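Local atomic coordinates of sulfate transporter 4.1, chloroplastic (Arabidopsis thaliana, PDB entry 7LHV), a protein that cotransports sulfate with protons across a membrane and may play a role in regulating sulfate assimilation. Residues 574-579 with 611-616. Sequence-based numbering, arbitrary orientation.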
loop_
_atom_site.group_PDB
_atom_site.type_symbol
_atom_site.label_atom_id
_atom_site.label_comp_id
_atom_site.label_asym_id
_atom_site.label_seq_id
_atom_site.Cartn_x
_atom_site.Cartn_y
_atom_site.Cartn_z
ATOM N N LEU A 574 -6.144 25.912 -16.030
ATOM C CA LEU A 574 -5.904 24.485 -15.865
ATOM C C LEU A 574 -6.371 23.748 -17.110
ATOM O O LEU A 574 -7.536 23.854 -17.505
ATOM C CB LEU A 574 -6.593 23.933 -14.619
ATOM C CG LEU A 574 -5.921 24.215 -13.278
ATOM C CD1 LEU A 574 -6.044 25.663 -12.880
ATOM C CD2 LEU A 574 -6.510 23.313 -12.212
ATOM N N GLU A 575 -5.454 23.004 -17.719
ATOM C CA GLU A 575 -5.781 22.098 -18.811
ATOM C C GLU A 575 -6.158 20.757 -18.203
ATOM O O GLU A 575 -5.297 20.040 -17.683
ATOM C CB GLU A 575 -4.594 21.949 -19.754
ATOM C CG GLU A 575 -4.242 23.216 -20.464
ATOM C CD GLU A 575 -5.326 23.645 -21.409
ATOM O OE1 GLU A 575 -6.009 22.770 -21.981
ATOM O OE2 GLU A 575 -5.516 24.863 -21.550
ATOM N N MET A 576 -7.440 20.415 -18.248
ATOM C CA MET A 576 -7.906 19.173 -17.653
ATOM C C MET A 576 -8.260 18.134 -18.708
ATOM O O MET A 576 -9.005 17.192 -18.424
ATOM C CB MET A 576 -9.089 19.445 -16.724
ATOM C CG MET A 576 -8.686 20.266 -15.508
ATOM S SD MET A 576 -10.027 20.706 -14.395
ATOM C CE MET A 576 -10.389 19.110 -13.682
ATOM N N SER A 577 -7.750 18.301 -19.929
ATOM C CA SER A 577 -7.954 17.286 -20.958
ATOM C C SER A 577 -7.343 15.932 -20.608
ATOM O O SER A 577 -8.022 14.914 -20.829
ATOM C CB SER A 577 -7.448 17.804 -22.313
ATOM O OG SER A 577 -6.107 18.249 -22.262
ATOM N N PRO A 578 -6.116 15.821 -20.081
ATOM C CA PRO A 578 -5.621 14.497 -19.686
ATOM C C PRO A 578 -6.188 13.998 -18.372
ATOM O O PRO A 578 -5.969 12.827 -18.033
ATOM C CB PRO A 578 -4.110 14.712 -19.580
ATOM C CG PRO A 578 -3.983 16.100 -19.166
ATOM C CD PRO A 578 -5.089 16.852 -19.844
ATOM N N VAL A 579 -6.901 14.836 -17.622
ATOM C CA VAL A 579 -7.503 14.429 -16.356
ATOM C C VAL A 579 -8.706 13.554 -16.693
ATOM O O VAL A 579 -9.761 14.053 -17.087
ATOM C CB VAL A 579 -7.898 15.630 -15.497
ATOM C CG1 VAL A 579 -8.444 15.163 -14.169
ATOM C CG2 VAL A 579 -6.708 16.542 -15.287
ATOM N N LYS A 611 -16.018 15.130 -19.894
ATOM C CA LYS A 611 -17.458 15.049 -19.672
ATOM C C LYS A 611 -17.770 14.588 -18.252
ATOM O O LYS A 611 -18.593 15.197 -17.558
ATOM C CB LYS A 611 -18.097 14.116 -20.701
ATOM C CG LYS A 611 -17.922 14.541 -22.163
ATOM C CD LYS A 611 -18.740 15.780 -22.533
ATOM C CE LYS A 611 -17.942 17.075 -22.394
ATOM N NZ LYS A 611 -18.710 18.262 -22.857
ATOM N N ASP A 612 -17.110 13.522 -17.798
ATOM C CA ASP A 612 -17.266 13.095 -16.411
ATOM C C ASP A 612 -16.726 14.146 -15.453
ATOM O O ASP A 612 -17.329 14.420 -14.408
ATOM C CB ASP A 612 -16.562 11.758 -16.194
ATOM C CG ASP A 612 -17.271 10.611 -16.881
ATOM O OD1 ASP A 612 -18.518 10.567 -16.835
ATOM O OD2 ASP A 612 -16.581 9.752 -17.471
ATOM N N VAL A 613 -15.585 14.747 -15.794
ATOM C CA VAL A 613 -15.013 15.802 -14.965
ATOM C C VAL A 613 -15.954 16.996 -14.895
ATOM O O VAL A 613 -16.178 17.567 -13.821
ATOM C CB VAL A 613 -13.626 16.200 -15.500
ATOM C CG1 VAL A 613 -13.232 17.554 -14.971
ATOM C CG2 VAL A 613 -12.598 15.159 -15.111
ATOM N N HIS A 614 -16.518 17.397 -16.037
ATOM C CA HIS A 614 -17.452 18.517 -16.042
ATOM C C HIS A 614 -18.695 18.202 -15.223
ATOM O O HIS A 614 -19.209 19.067 -14.506
ATOM C CB HIS A 614 -17.834 18.880 -17.475
ATOM C CG HIS A 614 -18.551 20.188 -17.593
ATOM N ND1 HIS A 614 -19.889 20.276 -17.911
ATOM C CD2 HIS A 614 -18.118 21.461 -17.434
ATOM C CE1 HIS A 614 -20.249 21.546 -17.944
ATOM N NE2 HIS A 614 -19.192 22.286 -17.660
ATOM N N LEU A 615 -19.200 16.970 -15.324
ATOM C CA LEU A 615 -20.369 16.590 -14.538
ATOM C C LEU A 615 -20.071 16.648 -13.046
ATOM O O LEU A 615 -20.882 17.158 -12.263
ATOM C CB LEU A 615 -20.832 15.191 -14.940
ATOM C CG LEU A 615 -22.015 14.585 -14.184
ATOM C CD1 LEU A 615 -23.140 15.597 -14.022
ATOM C CD2 LEU A 615 -22.511 13.337 -14.896
ATOM N N THR A 616 -18.907 16.138 -12.631
ATOM C CA THR A 616 -18.540 16.190 -11.218
ATOM C C THR A 616 -18.378 17.628 -10.742
ATOM O O THR A 616 -18.815 17.981 -9.640
ATOM C CB THR A 616 -17.257 15.396 -10.979
ATOM O OG1 THR A 616 -17.492 14.013 -11.266
ATOM C CG2 THR A 616 -16.802 15.532 -9.536
#
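V613, on the first turn of helix 611-620, reaches the loop that follows strand 569-575 with both of its methyls, one to each of two residues. CG1 meets the terminal methyl of M576, CE lying 3.5 Å from it, and the two side chains run at a slant to each other. CG2 faces V579 instead: it comes within 3.6 Å of V579 O and stands 4.3 Å from V579 CG1, a looser apolar approach. No hydrogen bond crosses between the segments; the contact is apolar packing plus one methyl resting against a backbone carbonyl oxygen, over a modest 124 Å².

The M576 chain leaves with CG beside the backbone N and opposite the carbonyl carbon (chi1 -66°), extends through chi2, and turns about the CG-SD bond (chi3 71°), which carries CE to V613 CG1. A type I turn through S577 and P578 brings M576 and V579 to the same valine; its closing bond, V579 N to M576 O at 3.3 Å, is weak. On the helix, D612 O receives both T616 N at 2.9 Å and T616 OG1 at 3.2 Å, from opposite faces of its carbonyl plane; the OG1 bond, tilted 33° from that plane, ties the T616 side chain to its own helix.

Farther out, I582 adds to the packing on V613 and M576 also touches I606 of strand 603-606. T616 packs on V587 of helix 584-599 and on V457 of the second subunit, placing this helix near the dimer partner. Strand 569-575 thus passes into a turn whose M576 and V579 pack against V613: the turn after an inner strand of the mixed sheet packs on a following helix, within the alpha/beta STAS domain of SLC26/SulP transporters.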